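Local coordinates for protein yncA (Salmonella typhimurium, PDB 3DR8) that binds acetyl coenzyme A and, as a member of the GNAT family of acetyltransferases, probably transfers its acetyl group to an amine of an acceptor not identified here, at residues T5-D10 against V58-G63; G67-G72 against H86-H91; G122-N127 against R154-T159. All blocks are in the same frame, centred on the assembly; numbering follows the deposited sequence.

Contact 1 (T5-D10 against V58-G63); sequences TIRFAD and VSEENG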
# COMPACT_ATOMS: atom_id res chain seq x y z
N THR A 5 -25.33 -2.01 20.79
CA THR A 5 -24.47 -3.18 20.77
C THR A 5 -23.40 -3.11 19.67
O THR A 5 -23.67 -2.60 18.58
CB THR A 5 -25.34 -4.48 20.61
OG1 THR A 5 -24.59 -5.48 19.93
CG2 THR A 5 -26.61 -4.23 19.79
N ILE A 6 -22.19 -3.60 19.97
CA ILE A 6 -21.22 -4.00 18.94
C ILE A 6 -21.30 -5.53 18.75
O ILE A 6 -21.20 -6.28 19.72
CB ILE A 6 -19.76 -3.66 19.32
CG1 ILE A 6 -19.60 -2.17 19.68
CG2 ILE A 6 -18.79 -4.12 18.21
CD1 ILE A 6 -20.30 -1.22 18.74
N ARG A 7 -21.49 -5.98 17.52
CA ARG A 7 -21.60 -7.41 17.24
C ARG A 7 -20.95 -7.75 15.90
O ARG A 7 -20.62 -6.83 15.12
CB ARG A 7 -23.07 -7.84 17.29
CG ARG A 7 -23.87 -7.35 16.11
CD ARG A 7 -25.21 -8.10 16.00
NE ARG A 7 -26.14 -7.40 15.10
CZ ARG A 7 -26.06 -7.39 13.77
NH1 ARG A 7 -25.10 -8.05 13.12
NH2 ARG A 7 -26.98 -6.73 13.07
N PHE A 8 -20.74 -9.04 15.64
CA PHE A 8 -20.27 -9.48 14.34
C PHE A 8 -21.40 -9.24 13.37
O PHE A 8 -22.58 -9.42 13.71
CB PHE A 8 -19.86 -10.97 14.34
CG PHE A 8 -18.57 -11.25 15.13
CD1 PHE A 8 -17.33 -10.88 14.62
CD2 PHE A 8 -18.62 -11.90 16.35
CE1 PHE A 8 -16.14 -11.13 15.33
CE2 PHE A 8 -17.44 -12.19 17.07
CZ PHE A 8 -16.20 -11.79 16.57
N ALA A 9 -21.04 -8.80 12.17
CA ALA A 9 -22.00 -8.66 11.08
C ALA A 9 -22.49 -10.04 10.61
O ALA A 9 -21.80 -11.06 10.81
CB ALA A 9 -21.40 -7.87 9.93
N ASP A 10 -23.71 -10.03 10.07
CA ASP A 10 -24.36 -11.11 9.32
C ASP A 10 -24.33 -10.70 7.86
O ASP A 10 -24.19 -9.52 7.53
CB ASP A 10 -25.84 -11.14 9.69
CG ASP A 10 -26.13 -11.87 10.96
OD1 ASP A 10 -25.37 -11.75 11.97
OD2 ASP A 10 -27.16 -12.58 10.96
N VAL A 58 -20.46 -4.72 13.26
CA VAL A 58 -21.42 -3.63 13.19
C VAL A 58 -21.78 -3.10 14.58
O VAL A 58 -21.88 -3.87 15.57
CB VAL A 58 -22.71 -3.98 12.39
CG1 VAL A 58 -22.42 -4.08 10.87
CG2 VAL A 58 -23.35 -5.29 12.91
N SER A 59 -21.99 -1.78 14.66
CA SER A 59 -22.74 -1.21 15.79
C SER A 59 -24.21 -1.12 15.36
O SER A 59 -24.53 -0.94 14.19
CB SER A 59 -22.20 0.16 16.18
OG SER A 59 -22.23 1.02 15.06
N GLU A 60 -25.10 -1.29 16.34
CA GLU A 60 -26.52 -1.45 16.11
C GLU A 60 -27.26 -0.77 17.25
O GLU A 60 -26.76 -0.72 18.36
CB GLU A 60 -26.85 -2.95 16.12
CG GLU A 60 -28.24 -3.33 15.67
CD GLU A 60 -28.39 -4.85 15.41
OE1 GLU A 60 -28.03 -5.66 16.29
OE2 GLU A 60 -28.86 -5.21 14.31
N GLU A 61 -28.44 -0.22 16.98
CA GLU A 61 -29.36 0.22 18.05
C GLU A 61 -30.82 -0.06 17.67
O GLU A 61 -31.24 0.23 16.53
CB GLU A 61 -29.15 1.69 18.43
CG GLU A 61 -29.59 2.69 17.35
CD GLU A 61 -30.09 4.02 17.93
OE1 GLU A 61 -30.29 4.99 17.15
OE2 GLU A 61 -30.29 4.10 19.17
N ASN A 62 -31.59 -0.55 18.64
CA ASN A 62 -32.82 -1.35 18.35
C ASN A 62 -32.95 -1.88 16.92
O ASN A 62 -33.80 -1.44 16.13
CB ASN A 62 -34.19 -0.86 18.97
CG ASN A 62 -34.09 0.39 19.86
OD1 ASN A 62 -33.85 1.52 19.39
ND2 ASN A 62 -34.41 0.21 21.16
N GLY A 63 -32.03 -2.79 16.60
CA GLY A 63 -32.02 -3.54 15.35
C GLY A 63 -31.60 -2.83 14.09
O GLY A 63 -31.75 -3.39 13.01

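Contact 2 (G67-G72 against H86-H91); sequences GYASFG and HSVYVH. With ACO (acetyl coenzyme *a), chain H.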
# COMPACT_ATOMS: atom_id res chain seq x y z
N GLY A 67 -23.18 1.70 11.97
CA GLY A 67 -21.76 1.78 11.70
C GLY A 67 -21.12 0.41 11.54
O GLY A 67 -21.70 -0.65 11.89
N TYR A 68 -19.93 0.40 10.96
CA TYR A 68 -19.20 -0.85 10.78
C TYR A 68 -17.69 -0.69 10.84
O TYR A 68 -17.15 0.42 10.68
CB TYR A 68 -19.68 -1.61 9.52
CG TYR A 68 -19.14 -1.09 8.20
CD1 TYR A 68 -19.77 -0.04 7.52
CD2 TYR A 68 -18.01 -1.68 7.62
CE1 TYR A 68 -19.28 0.42 6.31
CE2 TYR A 68 -17.51 -1.22 6.39
CZ TYR A 68 -18.15 -0.17 5.75
OH TYR A 68 -17.65 0.28 4.56
N ALA A 69 -17.02 -1.81 11.08
CA ALA A 69 -15.59 -1.86 11.13
C ALA A 69 -15.09 -3.23 10.69
O ALA A 69 -15.75 -4.27 10.89
CB ALA A 69 -15.08 -1.51 12.56
N SER A 70 -13.89 -3.24 10.12
CA SER A 70 -13.33 -4.49 9.62
C SER A 70 -11.84 -4.28 9.37
O SER A 70 -11.33 -3.17 9.48
CB SER A 70 -14.06 -4.91 8.34
OG SER A 70 -13.65 -6.21 7.91
N PHE A 71 -11.13 -5.37 9.13
CA PHE A 71 -9.75 -5.28 8.62
C PHE A 71 -9.48 -6.35 7.56
O PHE A 71 -10.21 -7.34 7.45
CB PHE A 71 -8.68 -5.28 9.75
CG PHE A 71 -8.64 -6.52 10.60
CD1 PHE A 71 -8.16 -7.73 10.10
CD2 PHE A 71 -8.97 -6.44 11.96
CE1 PHE A 71 -8.09 -8.86 10.89
CE2 PHE A 71 -8.90 -7.58 12.78
CZ PHE A 71 -8.44 -8.79 12.24
N GLY A 72 -8.43 -6.13 6.78
CA GLY A 72 -7.96 -7.10 5.81
C GLY A 72 -6.45 -7.01 5.76
O GLY A 72 -5.84 -6.17 6.42
N HIS A 86 -7.06 -1.64 8.58
CA HIS A 86 -8.45 -1.64 9.01
C HIS A 86 -9.22 -0.40 8.57
O HIS A 86 -8.65 0.60 8.09
CB HIS A 86 -8.52 -1.75 10.54
CG HIS A 86 -7.89 -0.59 11.22
ND1 HIS A 86 -8.61 0.53 11.59
CD2 HIS A 86 -6.59 -0.31 11.49
CE1 HIS A 86 -7.79 1.42 12.12
NE2 HIS A 86 -6.56 0.94 12.07
N SER A 87 -10.53 -0.47 8.74
CA SER A 87 -11.34 0.70 8.49
C SER A 87 -12.55 0.73 9.43
O SER A 87 -13.02 -0.32 9.89
CB SER A 87 -11.77 0.70 7.03
OG SER A 87 -12.49 -0.46 6.72
N VAL A 88 -13.04 1.94 9.70
CA VAL A 88 -14.14 2.14 10.59
C VAL A 88 -15.02 3.15 9.87
O VAL A 88 -14.52 4.20 9.51
CB VAL A 88 -13.69 2.75 11.97
CG1 VAL A 88 -14.92 2.92 12.94
CG2 VAL A 88 -12.61 1.91 12.65
N TYR A 89 -16.31 2.85 9.66
CA TYR A 89 -17.25 3.86 9.14
C TYR A 89 -18.55 3.91 9.91
O TYR A 89 -19.31 2.94 9.94
CB TYR A 89 -17.59 3.67 7.66
CG TYR A 89 -16.41 3.58 6.78
CD1 TYR A 89 -15.85 4.73 6.21
CD2 TYR A 89 -15.84 2.35 6.50
CE1 TYR A 89 -14.71 4.64 5.40
CE2 TYR A 89 -14.73 2.24 5.70
CZ TYR A 89 -14.17 3.37 5.16
OH TYR A 89 -13.07 3.18 4.35
N VAL A 90 -18.82 5.07 10.48
CA VAL A 90 -20.05 5.28 11.23
C VAL A 90 -21.03 6.05 10.33
O VAL A 90 -20.64 7.02 9.65
CB VAL A 90 -19.76 6.01 12.56
CG1 VAL A 90 -21.05 6.36 13.29
CG2 VAL A 90 -18.81 5.17 13.44
N HIS A 91 -22.28 5.59 10.30
CA HIS A 91 -23.36 6.25 9.59
C HIS A 91 -23.36 7.74 9.95
O HIS A 91 -23.29 8.08 11.14
CB HIS A 91 -24.69 5.61 10.00
CG HIS A 91 -25.88 6.09 9.21
ND1 HIS A 91 -26.38 7.37 9.30
CD2 HIS A 91 -26.67 5.44 8.32
CE1 HIS A 91 -27.42 7.50 8.49
NE2 HIS A 91 -27.62 6.34 7.90
N1A ACO H . -12.05 17.30 15.27
C2A ACO H . -11.21 16.68 16.12
N3A ACO H . -11.64 15.62 16.85
C4A ACO H . -12.92 15.17 16.74
C5A ACO H . -13.78 15.79 15.87
C6A ACO H . -13.33 16.86 15.12
N6A ACO H . -14.21 17.44 14.27
N7A ACO H . -14.97 15.16 15.94
C8A ACO H . -14.85 14.15 16.84
N9A ACO H . -13.60 14.19 17.33
C1B ACO H . -13.02 13.24 18.30
C2B ACO H . -13.82 12.95 19.55
O2B ACO H . -13.67 14.00 20.54
C3B ACO H . -13.19 11.61 19.94
O3B ACO H . -11.99 11.78 20.68
P3B ACO H . -11.62 10.71 21.84
O7A ACO H . -11.73 9.32 21.22
O8A ACO H . -12.73 10.96 22.84
O9A ACO H . -10.27 11.14 22.32
C4B ACO H . -12.79 10.96 18.61
O4B ACO H . -12.91 11.98 17.63
C5B ACO H . -13.64 9.75 18.22
O5B ACO H . -15.00 10.04 18.47
P1A ACO H . -16.19 9.01 18.17
O1A ACO H . -17.48 9.76 18.41
O2A ACO H . -15.94 7.64 18.76
O3A ACO H . -16.03 8.89 16.56
P2A ACO H . -17.17 8.58 15.49
O4A ACO H . -17.62 9.86 14.87
O5A ACO H . -18.19 7.56 15.93
O6A ACO H . -16.22 7.78 14.44
CBP ACO H . -15.05 8.14 12.39
CCP ACO H . -15.04 8.36 13.88
CDP ACO H . -13.88 8.88 11.78
CEP ACO H . -14.87 6.64 12.15
CAP ACO H . -16.42 8.61 11.83
OAP ACO H . -16.70 10.02 12.06
C9P ACO H . -16.66 8.39 10.35
O9P ACO H . -17.32 7.45 9.95
N8P ACO H . -16.19 9.32 9.49
C7P ACO H . -16.33 9.34 8.04
C6P ACO H . -15.55 8.16 7.40
C5P ACO H . -14.10 8.09 7.95
O5P ACO H . -13.33 9.07 7.94
N4P ACO H . -13.69 6.91 8.43
C3P ACO H . -12.36 6.65 9.00
C2P ACO H . -11.35 6.51 7.85
S1P ACO H . -9.70 6.17 8.39
C ACO H . -9.75 4.66 9.32
O ACO H . -10.82 3.86 8.77
CH3 ACO H . -8.41 3.91 9.35

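Contact 3 (G122-N127 against R154-T159); sequences GIESQN and RWLDLT. With ACO (acetyl coenzyme *a), chain H.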
# COMPACT_ATOMS: atom_id res chain seq x y z
N GLY A 122 -4.74 4.02 7.28
CA GLY A 122 -4.48 5.00 6.22
C GLY A 122 -5.50 6.13 6.33
O GLY A 122 -6.66 5.96 5.96
N ILE A 123 -5.09 7.28 6.86
CA ILE A 123 -6.05 8.36 7.16
C ILE A 123 -5.72 9.62 6.32
O ILE A 123 -4.53 10.05 6.31
CB ILE A 123 -6.00 8.68 8.68
CG1 ILE A 123 -6.13 7.39 9.51
CG2 ILE A 123 -7.08 9.71 9.07
CD1 ILE A 123 -5.94 7.61 10.98
N GLU A 124 -6.70 10.21 5.61
CA GLU A 124 -6.43 11.48 4.90
C GLU A 124 -6.08 12.51 5.96
O GLU A 124 -6.72 12.54 7.02
CB GLU A 124 -7.55 11.96 3.93
CG GLU A 124 -7.06 13.04 2.82
CD GLU A 124 -6.90 14.55 3.27
OE1 GLU A 124 -7.72 15.00 4.10
OE2 GLU A 124 -5.97 15.31 2.74
N SER A 125 -5.07 13.34 5.71
CA SER A 125 -4.47 14.11 6.78
C SER A 125 -5.38 15.11 7.46
O SER A 125 -5.09 15.51 8.57
CB SER A 125 -3.17 14.79 6.31
OG SER A 125 -2.25 13.77 5.90
N GLN A 126 -6.48 15.50 6.80
CA GLN A 126 -7.35 16.53 7.38
C GLN A 126 -8.44 15.89 8.23
O GLN A 126 -9.23 16.60 8.83
CB GLN A 126 -7.98 17.43 6.31
CG GLN A 126 -7.01 18.44 5.71
CD GLN A 126 -7.66 19.33 4.68
OE1 GLN A 126 -8.55 20.12 4.99
NE2 GLN A 126 -7.20 19.22 3.44
N ASN A 127 -8.47 14.56 8.28
CA ASN A 127 -9.48 13.83 9.07
C ASN A 127 -9.14 13.86 10.56
O ASN A 127 -8.60 12.89 11.08
CB ASN A 127 -9.59 12.40 8.57
CG ASN A 127 -10.84 11.67 9.09
OD1 ASN A 127 -11.55 12.14 9.98
ND2 ASN A 127 -11.07 10.48 8.55
N ARG A 154 -8.66 17.94 -5.93
CA ARG A 154 -7.56 18.48 -5.11
C ARG A 154 -6.62 17.37 -4.65
O ARG A 154 -7.00 16.19 -4.59
CB ARG A 154 -8.09 19.29 -3.89
CG ARG A 154 -8.57 18.40 -2.72
CD ARG A 154 -8.85 19.17 -1.39
NE ARG A 154 -9.43 18.24 -0.39
CZ ARG A 154 -10.73 18.01 -0.26
NH1 ARG A 154 -11.19 17.15 0.64
NH2 ARG A 154 -11.59 18.64 -1.05
N TRP A 155 -5.37 17.76 -4.33
CA TRP A 155 -4.40 16.80 -3.77
C TRP A 155 -4.81 16.48 -2.35
O TRP A 155 -5.26 17.35 -1.58
CB TRP A 155 -2.94 17.32 -3.77
CG TRP A 155 -2.38 17.75 -5.10
CD1 TRP A 155 -1.94 18.99 -5.41
CD2 TRP A 155 -2.15 16.93 -6.26
NE1 TRP A 155 -1.47 19.02 -6.71
CE2 TRP A 155 -1.60 17.77 -7.26
CE3 TRP A 155 -2.33 15.57 -6.56
CZ2 TRP A 155 -1.25 17.31 -8.54
CZ3 TRP A 155 -2.03 15.12 -7.85
CH2 TRP A 155 -1.48 15.98 -8.82
N LEU A 156 -4.64 15.21 -2.00
CA LEU A 156 -4.85 14.74 -0.61
C LEU A 156 -3.52 14.29 -0.02
O LEU A 156 -2.68 13.71 -0.74
CB LEU A 156 -5.81 13.56 -0.58
CG LEU A 156 -7.17 13.79 -1.31
CD1 LEU A 156 -7.87 12.41 -1.42
CD2 LEU A 156 -8.06 14.84 -0.59
N ASP A 157 -3.32 14.57 1.27
CA ASP A 157 -2.19 14.02 1.99
C ASP A 157 -2.60 12.76 2.79
O ASP A 157 -3.74 12.63 3.26
CB ASP A 157 -1.56 15.05 2.93
CG ASP A 157 -1.34 16.39 2.27
OD1 ASP A 157 -0.81 16.47 1.16
OD2 ASP A 157 -1.75 17.39 2.87
N LEU A 158 -1.65 11.85 2.93
CA LEU A 158 -1.89 10.60 3.66
C LEU A 158 -1.09 10.53 4.94
O LEU A 158 0.16 10.68 4.92
CB LEU A 158 -1.53 9.40 2.77
CG LEU A 158 -1.82 8.01 3.39
CD1 LEU A 158 -3.33 7.85 3.60
CD2 LEU A 158 -1.27 6.92 2.44
N THR A 159 -1.78 10.29 6.04
CA THR A 159 -1.16 9.98 7.33
C THR A 159 -1.34 8.49 7.60
O THR A 159 -2.45 7.97 7.57
CB THR A 159 -1.85 10.78 8.48
OG1 THR A 159 -1.87 12.18 8.15
CG2 THR A 159 -1.13 10.55 9.86
N1A ACO H . -12.05 17.30 15.27
C2A ACO H . -11.21 16.68 16.12
N3A ACO H . -11.64 15.62 16.85
C4A ACO H . -12.92 15.17 16.74
C5A ACO H . -13.78 15.79 15.87
C6A ACO H . -13.33 16.86 15.12
N6A ACO H . -14.21 17.44 14.27
N7A ACO H . -14.97 15.16 15.94
C8A ACO H . -14.85 14.15 16.84
N9A ACO H . -13.60 14.19 17.33
C1B ACO H . -13.02 13.24 18.30
C2B ACO H . -13.82 12.95 19.55
O2B ACO H . -13.67 14.00 20.54
C3B ACO H . -13.19 11.61 19.94
O3B ACO H . -11.99 11.78 20.68
P3B ACO H . -11.62 10.71 21.84
O7A ACO H . -11.73 9.32 21.22
O8A ACO H . -12.73 10.96 22.84
O9A ACO H . -10.27 11.14 22.32
C4B ACO H . -12.79 10.96 18.61
O4B ACO H . -12.91 11.98 17.63
C5B ACO H . -13.64 9.75 18.22
O5B ACO H . -15.00 10.04 18.47
P1A ACO H . -16.19 9.01 18.17
O1A ACO H . -17.48 9.76 18.41
O2A ACO H . -15.94 7.64 18.76
O3A ACO H . -16.03 8.89 16.56
P2A ACO H . -17.17 8.58 15.49
O4A ACO H . -17.62 9.86 14.87
O5A ACO H . -18.19 7.56 15.93
O6A ACO H . -16.22 7.78 14.44
CBP ACO H . -15.05 8.14 12.39
CCP ACO H . -15.04 8.36 13.88
CDP ACO H . -13.88 8.88 11.78
CEP ACO H . -14.87 6.64 12.15
CAP ACO H . -16.42 8.61 11.83
OAP ACO H . -16.70 10.02 12.06
C9P ACO H . -16.66 8.39 10.35
O9P ACO H . -17.32 7.45 9.95
N8P ACO H . -16.19 9.32 9.49
C7P ACO H . -16.33 9.34 8.04
C6P ACO H . -15.55 8.16 7.40
C5P ACO H . -14.10 8.09 7.95
O5P ACO H . -13.33 9.07 7.94
N4P ACO H . -13.69 6.91 8.43
C3P ACO H . -12.36 6.65 9.00
C2P ACO H . -11.35 6.51 7.85
S1P ACO H . -9.70 6.17 8.39
C ACO H . -9.75 4.66 9.32
O ACO H . -10.82 3.86 8.77
CH3 ACO H . -8.41 3.91 9.35
O HOH W 1 -3.99 17.49 4.08
O HOH W 2 -9.06 17.07 2.88
O HOH W 3 -6.75 17.65 0.87

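Contact 1 (T5-D10 against V58-G63)
Arg7 and Glu60 join the two strands by a side-on salt bridge: NE meets OE1 at 2.8 Å and NH2 meets OE2 at 2.7 Å. Both oxygens lie close to the guanidinium plane, yet the carboxylate is turned 60° against it, and each nitrogen comes from above the carboxylate plane. Extended chains suit both residues to this reach. Arg7 NH1 donates to Phe8 O, which helps fix the rotation of the guanidinium, and also pairs with Asp13; Asp10 is a long, purely electrostatic partner.

Apolar packing accompanies the salt bridge. With CG between its backbone N and carbonyl carbon (chi1 72°), Arg7 runs alongside Val58, whose CG2 sits over one guanidinium face, 3.3 Å from NH1. Val58 CG1 touches Ala9 CB. On the sheet's other face Ile6 CD1 presses tightly on Ser59 CB (3.5 Å), while Ser59 OG is hydrogen-bonded to Thr66 OG1.

Backbone bonds pair Thr5 with Glu60 and Arg7 with Val58 in both directions, as in an antiparallel sheet, with Ile6 and Ser59 forming the non-hydrogen-bonded pair between.

One arginine thus faces several acidic groups at the sheet margin; its positive charge would tend to keep the carboxylates ionised and tie the amino-terminal strand to its neighbour.

Contact 2 (G67-G72 against H86-H91)
Tyr68 and Tyr89 are a hydrogen-bonded antiparallel pair whose side chains leave the same face of the sheet and run side by side. The rings meet obliquely, centroids 5.4 Å apart and planes at 37°, and the hydroxyl end of Tyr68 does the touching: its OH lies 3.4 Å from Tyr89 CD2. Tyr68 CG is turned in between the two backbone arms of its CA (chi1 79°), which brings the end of its ring up to the CD2 side of Tyr89. On the other face Gly67-Val90, Ala69-Val88 and Phe71-His86 are the non-hydrogen-bonded pairs. Glycine suits its place: a side chain on Gly67 would press on Val90 CA, 3.9 Å from Gly67 CA. Ala69 CB packs on Val88 CG2, and Phe71 CB meets His86 CB, although both rings then lead away.

Reciprocal backbone bonds also link Ser70 with Ser87. The other edge of 86-90 serves acetyl coenzyme A. Val90 N donates to ACO O9P at 2.9 Å, Val88 N to the acetyl oxygen ACO O at 3.1 Å, and ACO N4P gives Val88 O a weak bond. Tyr89 CD1 rests 3.6 Å from ACO C6P, and His86 approaches the acetyl methyl obliquely.

Farther out, Ile17, Ile20 and Tyr21 of helix 14-27 pack on Tyr68, and Ile20 also on Tyr89, while helix 99-113 covers Ala69 and His86 through Leu103, Leu104 and Leu107. Ser70 OG, on a buried face, is satisfied by Pro55 O and Arg49. Gly96, Gly98, Gly100 and Arg101 hold the cofactor with backbone nitrogens.

A pantetheine arm bonded to a strand edge like an added strand, with the acetyl oxygen at a backbone N-H, is the hallmark of the GNAT fold; that N-H, from Val88, is consistent with polarisation of the thioester carbonyl.

Contact 3 (G122-N127 against R154-T159)
Strand 118-124 ends here in a type I turn from Glu124 to Asn127, leading into helix 128-136 beside the cofactor, and strand 154-164 pairs with it in antiparallel fashion. Ile123 and Thr159 exchange two backbone bonds, Ile123 N to Thr159 O and Thr159 N to Ile123 O, each 2.8 Å. Past the last pair, Ser125 N reaches Asp157 O from above its carbonyl plane, and Thr159 OG1 donates to Ser125 OG at 2.8 Å; Gln144 completes the polar partners of both hydroxyls.

Glu124 suits the turn because its bent chain (chi2 -79°) brings the carboxylate back to backbone N-H groups. Glu124 OE2 takes Asp157 N at 3.1 Å on its anti lone pair, and Glu124 OE1 takes Gln126 N from above the carboxylate plane. Glu124 CG lies 3.7 Å from Leu156 CB, the two side chains crossing at about a right angle. Three waters extend the carboxylate's reach to Asp157, Arg154 and Trp155 O.

Asn127 is the N-cap, its OD1 taking Ser130 N, while ND2 donates to ACO O5P at 2.7 Å.

Helix 128-136 packs on Ile123 through Ile131 and His134, strand 140-151 flanks 154-164 on its far edge, and Trp155 stacks on His117 of the second subunit.

The contacts follow one another along the chain and lie across a single mixed sheet, ordered 5-8, 56-61, 64-73, 83-90, 118-124, 154-164, 140-151. Contact 1 joins its first two strands and contact 2 the next hairpin; their centres are about 12 Å apart and they touch where Ser59 meets Gly67. Contact 3, about 17 Å from contact 2, lies across the chain's centre from contact 1, about 29 Å away, both between centres. Strand 83-90 of contact 2 and strand 118-124 of contact 3 are parallel neighbours, so the two contacts come within about 5 Å, nearest atoms, without touching; acetyl coenzyme A touches both, so its site is built where these strands meet, as in other GNAT enzymes.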